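Local coordinates for maltose-binding protein MalE1 (Thermotoga maritima, PDB 6DTU) that binds maltotetraose between its two lobes and probably serves as the maltose-binding component of a carbohydrate transport system, at residues 122-130 with 245-253. Numbering follows the deposited sequence.
Sequences EPPKTMDEL and VAPIPDLEP
Ala246 ends an edge strand, 243-246, of a four-stranded sheet in this solute-binding fold, and its CB meets the ring of Pro123, in the loop that joins the neighbouring strand 112-116 to helix 127-140. Beyond the strand the two segments stay side by side, showing how a proline-rich loop can be tied to a helix start by backbone bonds, water and one inserted ring. Water 1 donates to both Pro247 O and Pro124 O. Ile248 lays CG2 near Met127 SD. Pro249 is the inserted ring: CB presses on the Thr126 carbonyl, 3.3 Å from Thr126 C, while CG lies 3.9 Å from Pro124 CG and 3.7 Å from Leu130 CD1, the leucine crossing it at about a right angle. Asp250 forms a single beta bridge with Thr126, its N donating to Lys125 O (3.3 Å) and its O accepting from Met127 N (3.0 Å, 155° at the hydrogen). With CG beside its backbone N (chi1 -75°) and two further bends, Met127 brings SD to 4.1 Å from Pro249 CB; an alanine here would probably open a gap beside Pro249 and Leu251, whose CD2 touches Met127 CG. Leu251 O accepts a hydrogen bond from water 3, which in turn accepts from Asp128 N in the first turn of the helix; there Thr126, the N-cap, takes Glu129 N on OG1 at 3.0 Å.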
loop_
_atom_site.group_PDB
_atom_site.type_symbol
_atom_site.label_atom_id
_atom_site.label_comp_id
_atom_site.label_asym_id
_atom_site.label_seq_id
_atom_site.Cartn_x
_atom_site.Cartn_y
_atom_site.Cartn_z
ATOM N N GLU A 122 15.592 -15.549 -13.870
ATOM C CA GLU A 122 15.276 -14.351 -14.635
ATOM C C GLU A 122 13.762 -14.190 -14.702
ATOM O O GLU A 122 13.049 -15.159 -14.999
ATOM C CB GLU A 122 15.892 -14.410 -16.033
ATOM C CG GLU A 122 17.400 -14.577 -15.969
ATOM C CD GLU A 122 18.065 -14.452 -17.307
ATOM O OE1 GLU A 122 17.345 -14.293 -18.315
ATOM O OE2 GLU A 122 19.310 -14.517 -17.341
ATOM N N PRO A 123 13.240 -12.999 -14.437
ATOM C CA PRO A 123 11.790 -12.837 -14.270
ATOM C C PRO A 123 11.059 -12.863 -15.600
ATOM O O PRO A 123 11.584 -12.401 -16.628
ATOM C CB PRO A 123 11.675 -11.458 -13.613
ATOM C CG PRO A 123 12.881 -10.715 -14.112
ATOM C CD PRO A 123 13.973 -11.748 -14.175
ATOM N N PRO A 124 9.822 -13.355 -15.608
ATOM C CA PRO A 124 9.031 -13.355 -16.841
ATOM C C PRO A 124 8.736 -11.937 -17.295
ATOM O O PRO A 124 8.604 -11.013 -16.490
ATOM C CB PRO A 124 7.737 -14.066 -16.426
ATOM C CG PRO A 124 7.640 -13.785 -14.954
ATOM C CD PRO A 124 9.048 -13.866 -14.462
ATOM N N LYS A 125 8.642 -11.774 -18.612
ATOM C CA LYS A 125 8.351 -10.478 -19.204
ATOM C C LYS A 125 6.875 -10.294 -19.529
ATOM O O LYS A 125 6.413 -9.153 -19.630
ATOM C CB LYS A 125 9.170 -10.306 -20.490
ATOM C CG LYS A 125 9.499 -8.862 -20.853
ATOM C CD LYS A 125 9.836 -8.738 -22.336
ATOM C CE LYS A 125 10.766 -7.572 -22.618
ATOM N NZ LYS A 125 10.131 -6.246 -22.358
ATOM N N THR A 126 6.130 -11.385 -19.700
ATOM C CA THR A 126 4.703 -11.333 -19.969
ATOM C C THR A 126 3.968 -12.238 -18.997
ATOM O O THR A 126 4.558 -13.123 -18.371
ATOM C CB THR A 126 4.371 -11.775 -21.395
ATOM O OG1 THR A 126 4.649 -13.172 -21.529
ATOM C CG2 THR A 126 5.194 -11.003 -22.399
ATOM N N MET A 127 2.667 -11.970 -18.851
ATOM C CA MET A 127 1.820 -12.818 -18.018
ATOM C C MET A 127 1.700 -14.215 -18.611
ATOM O O MET A 127 1.623 -15.200 -17.870
ATOM C CB MET A 127 0.449 -12.163 -17.813
ATOM C CG MET A 127 0.429 -10.978 -16.808
ATOM S SD MET A 127 0.954 -11.399 -15.114
ATOM C CE MET A 127 -0.255 -12.641 -14.620
ATOM N N ASP A 128 1.709 -14.325 -19.938
ATOM C CA ASP A 128 1.722 -15.644 -20.566
ATOM C C ASP A 128 2.958 -16.432 -20.158
ATOM O O ASP A 128 2.874 -17.632 -19.865
ATOM C CB ASP A 128 1.635 -15.530 -22.091
ATOM C CG ASP A 128 0.232 -15.187 -22.577
ATOM O OD1 ASP A 128 -0.743 -15.550 -21.893
ATOM O OD2 ASP A 128 0.093 -14.616 -23.674
ATOM N N GLU A 129 4.115 -15.766 -20.116
ATOM C CA GLU A 129 5.335 -16.415 -19.650
ATOM C C GLU A 129 5.256 -16.721 -18.159
ATOM O O GLU A 129 5.664 -17.803 -17.719
ATOM C CB GLU A 129 6.520 -15.498 -19.948
ATOM C CG GLU A 129 7.894 -16.128 -19.864
ATOM C CD GLU A 129 9.000 -15.084 -19.861
ATOM O OE1 GLU A 129 8.738 -13.943 -20.304
ATOM O OE2 GLU A 129 10.126 -15.402 -19.415
ATOM N N LEU A 130 4.705 -15.796 -17.368
ATOM C CA LEU A 130 4.565 -16.057 -15.942
ATOM C C LEU A 130 3.675 -17.268 -15.696
ATOM O O LEU A 130 3.996 -18.122 -14.862
ATOM C CB LEU A 130 4.063 -14.803 -15.206
ATOM C CG LEU A 130 3.793 -14.903 -13.695
ATOM C CD1 LEU A 130 4.014 -13.564 -13.018
ATOM C CD2 LEU A 130 2.374 -15.392 -13.372
ATOM N N VAL A 245 13.299 -7.926 -7.739
ATOM C CA VAL A 245 12.109 -7.099 -7.928
ATOM C C VAL A 245 12.058 -6.655 -9.386
ATOM O O VAL A 245 13.056 -6.168 -9.926
ATOM C CB VAL A 245 12.096 -5.878 -6.989
ATOM C CG1 VAL A 245 10.810 -5.062 -7.204
ATOM C CG2 VAL A 245 12.252 -6.305 -5.526
ATOM N N ALA A 246 10.900 -6.815 -10.017
ATOM C CA ALA A 246 10.694 -6.442 -11.407
ATOM C C ALA A 246 9.275 -5.922 -11.566
ATOM O O ALA A 246 8.402 -6.232 -10.749
ATOM C CB ALA A 246 10.898 -7.664 -12.315
ATOM N N PRO A 247 9.009 -5.124 -12.593
ATOM C CA PRO A 247 7.615 -4.760 -12.864
ATOM C C PRO A 247 6.760 -6.000 -13.087
ATOM O O PRO A 247 7.243 -7.046 -13.533
ATOM C CB PRO A 247 7.707 -3.906 -14.131
ATOM C CG PRO A 247 9.099 -3.377 -14.119
ATOM C CD PRO A 247 9.947 -4.438 -13.504
ATOM N N ILE A 248 5.479 -5.875 -12.753
ATOM C CA ILE A 248 4.545 -6.962 -13.042
ATOM C C ILE A 248 4.585 -7.228 -14.536
ATOM O O ILE A 248 4.674 -6.268 -15.331
ATOM C CB ILE A 248 3.128 -6.596 -12.583
ATOM C CG1 ILE A 248 3.114 -6.322 -11.074
ATOM C CG2 ILE A 248 2.111 -7.685 -12.977
ATOM C CD1 ILE A 248 1.830 -5.643 -10.591
ATOM N N PRO A 249 4.610 -8.482 -14.978
ATOM C CA PRO A 249 4.692 -8.748 -16.415
ATOM C C PRO A 249 3.524 -8.103 -17.148
ATOM O O PRO A 249 2.427 -7.969 -16.600
ATOM C CB PRO A 249 4.634 -10.277 -16.485
ATOM C CG PRO A 249 5.206 -10.729 -15.143
ATOM C CD PRO A 249 4.714 -9.709 -14.167
ATOM N N ASP A 250 3.787 -7.648 -18.379
ATOM C CA ASP A 250 2.746 -7.025 -19.184
ATOM C C ASP A 250 1.565 -7.974 -19.320
ATOM O O ASP A 250 1.741 -9.183 -19.501
ATOM C CB ASP A 250 3.265 -6.691 -20.587
ATOM C CG ASP A 250 4.269 -5.543 -20.606
ATOM O OD1 ASP A 250 4.248 -4.660 -19.716
ATOM O OD2 ASP A 250 5.105 -5.537 -21.536
ATOM N N LEU A 251 0.350 -7.421 -19.232
ATOM C CA LEU A 251 -0.845 -8.260 -19.277
ATOM C C LEU A 251 -0.991 -8.920 -20.637
ATOM O O LEU A 251 -1.453 -10.066 -20.749
ATOM C CB LEU A 251 -2.073 -7.422 -18.949
ATOM C CG LEU A 251 -1.881 -6.510 -17.743
ATOM C CD1 LEU A 251 -3.172 -5.745 -17.503
ATOM C CD2 LEU A 251 -1.468 -7.342 -16.529
ATOM N N GLU A 252 -0.648 -8.182 -21.682
ATOM C CA GLU A 252 -0.564 -8.689 -23.042
ATOM C C GLU A 252 0.314 -7.721 -23.813
ATOM O O GLU A 252 0.753 -6.704 -23.255
ATOM C CB GLU A 252 -1.960 -8.830 -23.689
ATOM C CG GLU A 252 -2.753 -7.545 -23.871
ATOM C CD GLU A 252 -4.077 -7.783 -24.584
ATOM O OE1 GLU A 252 -5.031 -8.263 -23.937
ATOM O OE2 GLU A 252 -4.156 -7.500 -25.799
ATOM N N PRO A 253 0.697 -8.057 -25.058
ATOM C CA PRO A 253 1.581 -7.149 -25.797
ATOM C C PRO A 253 1.034 -5.725 -25.854
ATOM O O PRO A 253 -0.111 -5.507 -26.278
ATOM C CB PRO A 253 1.638 -7.800 -27.184
ATOM C CG PRO A 253 1.534 -9.257 -26.857
ATOM C CD PRO A 253 0.461 -9.299 -25.818
HETATM O O HOH W 1 8.573 -8.128 -15.529
HETATM O O HOH W 2 7.571 -4.887 -21.859
HETATM O O HOH W 3 0.851 -12.026 -21.617
#